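Local coordinates for protein aminotransferase class-III (Ochrobactrum anthropi, PDB 5GHG) that probably transfers amino groups between amines and keto compounds as an omega-transaminase, using a pyridoxal-phosphate-type cofactor bound here in its aminated form, at residues I178-G190 with F199-I211. The protein carries 1 engineered substitution. Residues are numbered along the deposited sequence; the frame is centred on the assembly and turned at random.
Sequences ILHTGCPHFYREG and FATRLADELEQLI
F199 is the main bump of this contact: its ring fills a hollow formed by the chain from C183 to G190, where the edge strand of the large cofactor-binding-domain sheet, 178-181, has given way to a loop and the short helix 186-189. The 199-211 part of helix 196-214 runs back along strand 178-181, their directions 152° apart; it is the helix of a beta-alpha-beta crossover from that strand to the parallel strand 219-224, in the large domain of a fold-type I PLP enzyme. With CG anti to the backbone N (chi1 173°), the F199 ring reaches in until CE2 lies 3.5 Å from F186 N. The backbone of P184 borders its edge, G190 N lies over one face, and E189 CB touches F199 CZ at 3.6 Å. F186 lies alongside, its CD1 3.7 Å from F199 CD2, the ring planes inclined at 43°. Cut back to an alanine, this phenylalanine would probably leave a gap facing P184 to G190, E189 CB losing the ring it rests on and F186 most of its ring contact. One turn on, L203 pushes CD1 against P184 CB (3.7 Å), with Y240 of helix 240-250 touching both residues. Farther along, L210 CD2 meets T181 CB at 4.1 Å and also packs on L179. R202, salt-bridged to E194 and E206, gives a weak hydrogen bond from NH1 to E189 O. Between T181 and the helix sits a water, 2.8 Å from T181 OG1, that donates a hydrogen bond to L203 O.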
loop_
_atom_site.group_PDB
_atom_site.type_symbol
_atom_site.label_atom_id
_atom_site.label_comp_id
_atom_site.label_asym_id
_atom_site.label_seq_id
_atom_site.Cartn_x
_atom_site.Cartn_y
_atom_site.Cartn_z
ATOM N N ILE B 178 -12.060 16.982 1.359
ATOM C CA ILE B 178 -10.768 17.232 2.005
ATOM C C ILE B 178 -10.479 18.725 1.885
ATOM O O ILE B 178 -10.442 19.269 0.779
ATOM C CB ILE B 178 -9.644 16.398 1.384
ATOM C CG1 ILE B 178 -10.019 14.930 1.348
ATOM C CG2 ILE B 178 -8.342 16.651 2.122
ATOM C CD1 ILE B 178 -10.524 14.405 2.650
ATOM N N LEU B 179 -10.295 19.381 3.025
ATOM C CA LEU B 179 -9.991 20.797 3.114
ATOM C C LEU B 179 -8.569 20.975 3.629
ATOM O O LEU B 179 -8.061 20.117 4.364
ATOM C CB LEU B 179 -10.973 21.487 4.062
ATOM C CG LEU B 179 -12.448 21.135 3.873
ATOM C CD1 LEU B 179 -13.300 21.742 4.972
ATOM C CD2 LEU B 179 -12.934 21.568 2.506
ATOM N N HIS B 180 -7.925 22.073 3.248
ATOM C CA HIS B 180 -6.587 22.393 3.747
ATOM C C HIS B 180 -6.569 23.777 4.366
ATOM O O HIS B 180 -6.939 24.746 3.722
ATOM C CB HIS B 180 -5.513 22.318 2.649
ATOM C CG HIS B 180 -5.338 20.952 2.085
ATOM N ND1 HIS B 180 -6.156 20.459 1.098
ATOM C CD2 HIS B 180 -4.458 19.964 2.379
ATOM C CE1 HIS B 180 -5.791 19.216 0.803
ATOM N NE2 HIS B 180 -4.756 18.897 1.561
ATOM N N THR B 181 -6.115 23.854 5.604
ATOM C CA THR B 181 -5.895 25.124 6.287
ATOM C C THR B 181 -4.399 25.431 6.222
ATOM O O THR B 181 -3.644 24.761 5.510
ATOM C CB THR B 181 -6.478 25.048 7.707
ATOM O OG1 THR B 181 -6.509 26.362 8.285
ATOM C CG2 THR B 181 -5.696 24.081 8.602
ATOM N N GLY B 182 -3.952 26.453 6.936
ATOM C CA GLY B 182 -2.628 26.988 6.688
ATOM C C GLY B 182 -1.486 26.125 7.217
ATOM O O GLY B 182 -1.623 25.330 8.151
ATOM N N CYS B 183 -0.317 26.318 6.608
ATOM C CA CYS B 183 0.914 25.683 7.089
ATOM C C CYS B 183 1.473 26.467 8.283
ATOM O O CYS B 183 1.699 27.672 8.160
ATOM C CB CYS B 183 1.963 25.635 5.989
ATOM S SG CYS B 183 3.530 24.954 6.576
ATOM N N PRO B 184 1.753 25.803 9.439
ATOM C CA PRO B 184 2.282 26.522 10.611
ATOM C C PRO B 184 3.786 26.743 10.557
ATOM O O PRO B 184 4.528 26.331 11.445
ATOM C CB PRO B 184 1.851 25.621 11.780
ATOM C CG PRO B 184 1.796 24.260 11.204
ATOM C CD PRO B 184 1.448 24.391 9.746
ATOM N N HIS B 185 4.256 27.408 9.497
ATOM C CA HIS B 185 5.686 27.670 9.309
ATOM C C HIS B 185 5.946 29.163 9.486
ATOM O O HIS B 185 5.770 29.944 8.551
ATOM C CB HIS B 185 6.177 27.210 7.938
ATOM C CG HIS B 185 7.675 27.259 7.803
ATOM N ND1 HIS B 185 8.315 27.142 6.595
ATOM C CD2 HIS B 185 8.649 27.426 8.728
ATOM C CE1 HIS B 185 9.618 27.217 6.779
ATOM N NE2 HIS B 185 9.848 27.388 8.063
ATOM N N PHE B 186 6.384 29.547 10.683
ATOM C CA PHE B 186 6.492 30.965 11.027
ATOM C C PHE B 186 7.457 31.697 10.090
ATOM O O PHE B 186 7.168 32.805 9.620
ATOM C CB PHE B 186 6.917 31.096 12.487
ATOM C CG PHE B 186 7.054 32.512 12.963
ATOM C CD1 PHE B 186 5.997 33.398 12.872
ATOM C CD2 PHE B 186 8.245 32.940 13.548
ATOM C CE1 PHE B 186 6.118 34.709 13.330
ATOM C CE2 PHE B 186 8.374 34.255 14.016
ATOM C CZ PHE B 186 7.301 35.137 13.897
ATOM N N TYR B 187 8.597 31.079 9.791
ATOM C CA TYR B 187 9.592 31.708 8.922
ATOM C C TYR B 187 9.026 32.056 7.552
ATOM O O TYR B 187 9.407 33.068 6.955
ATOM C CB TYR B 187 10.801 30.764 8.786
ATOM C CG TYR B 187 11.897 31.254 7.856
ATOM C CD1 TYR B 187 12.706 32.327 8.214
ATOM C CD2 TYR B 187 12.153 30.612 6.652
ATOM C CE1 TYR B 187 13.730 32.769 7.371
ATOM C CE2 TYR B 187 13.171 31.045 5.808
ATOM C CZ TYR B 187 13.954 32.119 6.172
ATOM O OH TYR B 187 14.959 32.558 5.346
ATOM N N ARG B 188 8.155 31.211 7.014
ATOM C CA ARG B 188 7.605 31.443 5.678
ATOM C C ARG B 188 6.219 32.084 5.673
ATOM O O ARG B 188 5.777 32.557 4.632
ATOM C CB ARG B 188 7.547 30.121 4.894
ATOM C CG ARG B 188 8.914 29.660 4.351
ATOM C CD ARG B 188 9.373 30.569 3.224
ATOM N NE ARG B 188 10.782 30.388 2.889
ATOM C CZ ARG B 188 11.475 31.223 2.102
ATOM N NH1 ARG B 188 10.873 32.279 1.581
ATOM N NH2 ARG B 188 12.758 31.011 1.856
ATOM N N GLU B 189 5.504 32.069 6.799
ATOM C CA GLU B 189 4.115 32.524 6.805
ATOM C C GLU B 189 3.857 33.693 7.729
ATOM O O GLU B 189 2.821 34.344 7.583
ATOM C CB GLU B 189 3.169 31.372 7.194
ATOM C CG GLU B 189 3.161 30.210 6.209
ATOM C CD GLU B 189 2.422 30.544 4.941
ATOM O OE1 GLU B 189 2.613 29.825 3.938
ATOM O OE2 GLU B 189 1.637 31.522 4.956
ATOM N N GLY B 190 4.740 33.960 8.683
ATOM C CA GLY B 190 4.503 35.048 9.617
ATOM C C GLY B 190 4.519 36.381 8.896
ATOM O O GLY B 190 5.279 36.588 7.958
ATOM N N PHE B 199 1.265 34.451 15.587
ATOM C CA PHE B 199 1.062 33.630 14.399
ATOM C C PHE B 199 0.260 32.365 14.746
ATOM O O PHE B 199 -0.623 31.962 13.999
ATOM C CB PHE B 199 2.437 33.291 13.814
ATOM C CG PHE B 199 2.416 32.317 12.689
ATOM C CD1 PHE B 199 1.728 32.602 11.509
ATOM C CD2 PHE B 199 3.127 31.125 12.778
ATOM C CE1 PHE B 199 1.743 31.703 10.459
ATOM C CE2 PHE B 199 3.134 30.230 11.719
ATOM C CZ PHE B 199 2.453 30.517 10.575
ATOM N N ALA B 200 0.547 31.763 15.894
ATOM C CA ALA B 200 -0.219 30.605 16.335
ATOM C C ALA B 200 -1.673 30.972 16.591
ATOM O O ALA B 200 -2.599 30.234 16.212
ATOM C CB ALA B 200 0.411 30.006 17.580
ATOM N N THR B 201 -1.898 32.105 17.240
ATOM C CA THR B 201 -3.258 32.592 17.426
ATOM C C THR B 201 -3.952 32.791 16.089
ATOM O O THR B 201 -5.112 32.389 15.911
ATOM C CB THR B 201 -3.237 33.888 18.248
ATOM O OG1 THR B 201 -2.860 33.584 19.585
ATOM C CG2 THR B 201 -4.610 34.573 18.245
ATOM N N ARG B 202 -3.265 33.405 15.120
ATOM C CA ARG B 202 -3.890 33.625 13.825
ATOM C C ARG B 202 -4.227 32.293 13.132
ATOM O O ARG B 202 -5.269 32.181 12.477
ATOM C CB ARG B 202 -3.000 34.479 12.915
ATOM C CG ARG B 202 -3.543 34.579 11.499
ATOM C CD ARG B 202 -2.926 35.714 10.681
ATOM N NE ARG B 202 -1.498 35.520 10.412
ATOM C CZ ARG B 202 -1.005 34.875 9.367
ATOM N NH1 ARG B 202 0.317 34.788 9.194
ATOM N NH2 ARG B 202 -1.824 34.309 8.490
ATOM N N LEU B 203 -3.354 31.293 13.248
ATOM C CA LEU B 203 -3.636 30.007 12.616
ATOM C C LEU B 203 -4.865 29.337 13.232
ATOM O O LEU B 203 -5.688 28.756 12.517
ATOM C CB LEU B 203 -2.425 29.066 12.729
ATOM C CG LEU B 203 -1.199 29.406 11.887
ATOM C CD1 LEU B 203 0.041 28.741 12.454
ATOM C CD2 LEU B 203 -1.415 28.991 10.459
ATOM N N ALA B 204 -4.996 29.390 14.554
ATOM C CA ALA B 204 -6.179 28.820 15.194
ATOM C C ALA B 204 -7.449 29.585 14.801
ATOM O O ALA B 204 -8.511 28.977 14.636
ATOM C CB ALA B 204 -6.020 28.797 16.713
ATOM N N ASP B 205 -7.348 30.905 14.656
ATOM C CA ASP B 205 -8.493 31.709 14.218
ATOM C C ASP B 205 -8.893 31.371 12.787
ATOM O O ASP B 205 -10.082 31.284 12.472
ATOM C CB ASP B 205 -8.173 33.197 14.307
ATOM C CG ASP B 205 -8.117 33.706 15.737
ATOM O OD1 ASP B 205 -8.525 32.973 16.660
ATOM O OD2 ASP B 205 -7.639 34.851 15.928
ATOM N N GLU B 206 -7.918 31.213 11.899
ATOM C CA GLU B 206 -8.221 30.835 10.532
ATOM C C GLU B 206 -8.827 29.433 10.470
ATOM O O GLU B 206 -9.715 29.175 9.658
ATOM C CB GLU B 206 -6.958 30.933 9.665
ATOM C CG GLU B 206 -6.523 32.393 9.479
ATOM C CD GLU B 206 -5.185 32.531 8.762
ATOM O OE1 GLU B 206 -4.785 33.688 8.485
ATOM O OE2 GLU B 206 -4.531 31.488 8.501
ATOM N N LEU B 207 -8.349 28.524 11.323
ATOM C CA LEU B 207 -8.976 27.209 11.424
ATOM C C LEU B 207 -10.442 27.332 11.858
ATOM O O LEU B 207 -11.332 26.720 11.268
ATOM C CB LEU B 207 -8.199 26.332 12.404
ATOM C CG LEU B 207 -8.829 24.990 12.783
ATOM C CD1 LEU B 207 -9.047 24.098 11.547
ATOM C CD2 LEU B 207 -7.960 24.291 13.790
ATOM N N GLU B 208 -10.701 28.130 12.890
ATOM C CA GLU B 208 -12.080 28.286 13.354
ATOM C C GLU B 208 -12.950 28.953 12.295
ATOM O O GLU B 208 -14.120 28.573 12.119
ATOM C CB GLU B 208 -12.127 29.060 14.664
ATOM C CG GLU B 208 -13.550 29.286 15.200
ATOM C CD GLU B 208 -13.558 29.686 16.671
ATOM O OE1 GLU B 208 -12.569 30.296 17.130
ATOM O OE2 GLU B 208 -14.550 29.384 17.359
ATOM N N GLN B 209 -12.387 29.916 11.556
ATOM C CA GLN B 209 -13.129 30.553 10.475
ATOM C C GLN B 209 -13.489 29.560 9.382
ATOM O O GLN B 209 -14.586 29.617 8.816
ATOM C CB GLN B 209 -12.328 31.724 9.878
ATOM C CG GLN B 209 -12.219 32.900 10.834
ATOM C CD GLN B 209 -11.102 33.855 10.431
ATOM O OE1 GLN B 209 -10.718 33.935 9.256
ATOM N NE2 GLN B 209 -10.578 34.572 11.392
ATOM N N LEU B 210 -12.568 28.659 9.051
ATOM C CA LEU B 210 -12.869 27.600 8.091
ATOM C C LEU B 210 -14.003 26.698 8.606
ATOM O O LEU B 210 -14.951 26.392 7.870
ATOM C CB LEU B 210 -11.612 26.772 7.799
ATOM C CG LEU B 210 -11.767 25.601 6.827
ATOM C CD1 LEU B 210 -12.272 26.047 5.476
ATOM C CD2 LEU B 210 -10.451 24.842 6.647
ATOM N N ILE B 211 -13.911 26.267 9.859
ATOM C CA ILE B 211 -14.923 25.390 10.431
ATOM C C ILE B 211 -16.301 26.064 10.394
ATOM O O ILE B 211 -17.309 25.454 10.010
ATOM C CB ILE B 211 -14.541 24.976 11.855
ATOM C CG1 ILE B 211 -13.295 24.069 11.843
ATOM C CG2 ILE B 211 -15.706 24.305 12.597
ATOM C CD1 ILE B 211 -12.596 23.993 13.200
HETATM O O HOH W 1 -4.886 27.036 10.478
HETATM O O HOH W 2 -0.225 32.391 6.984
#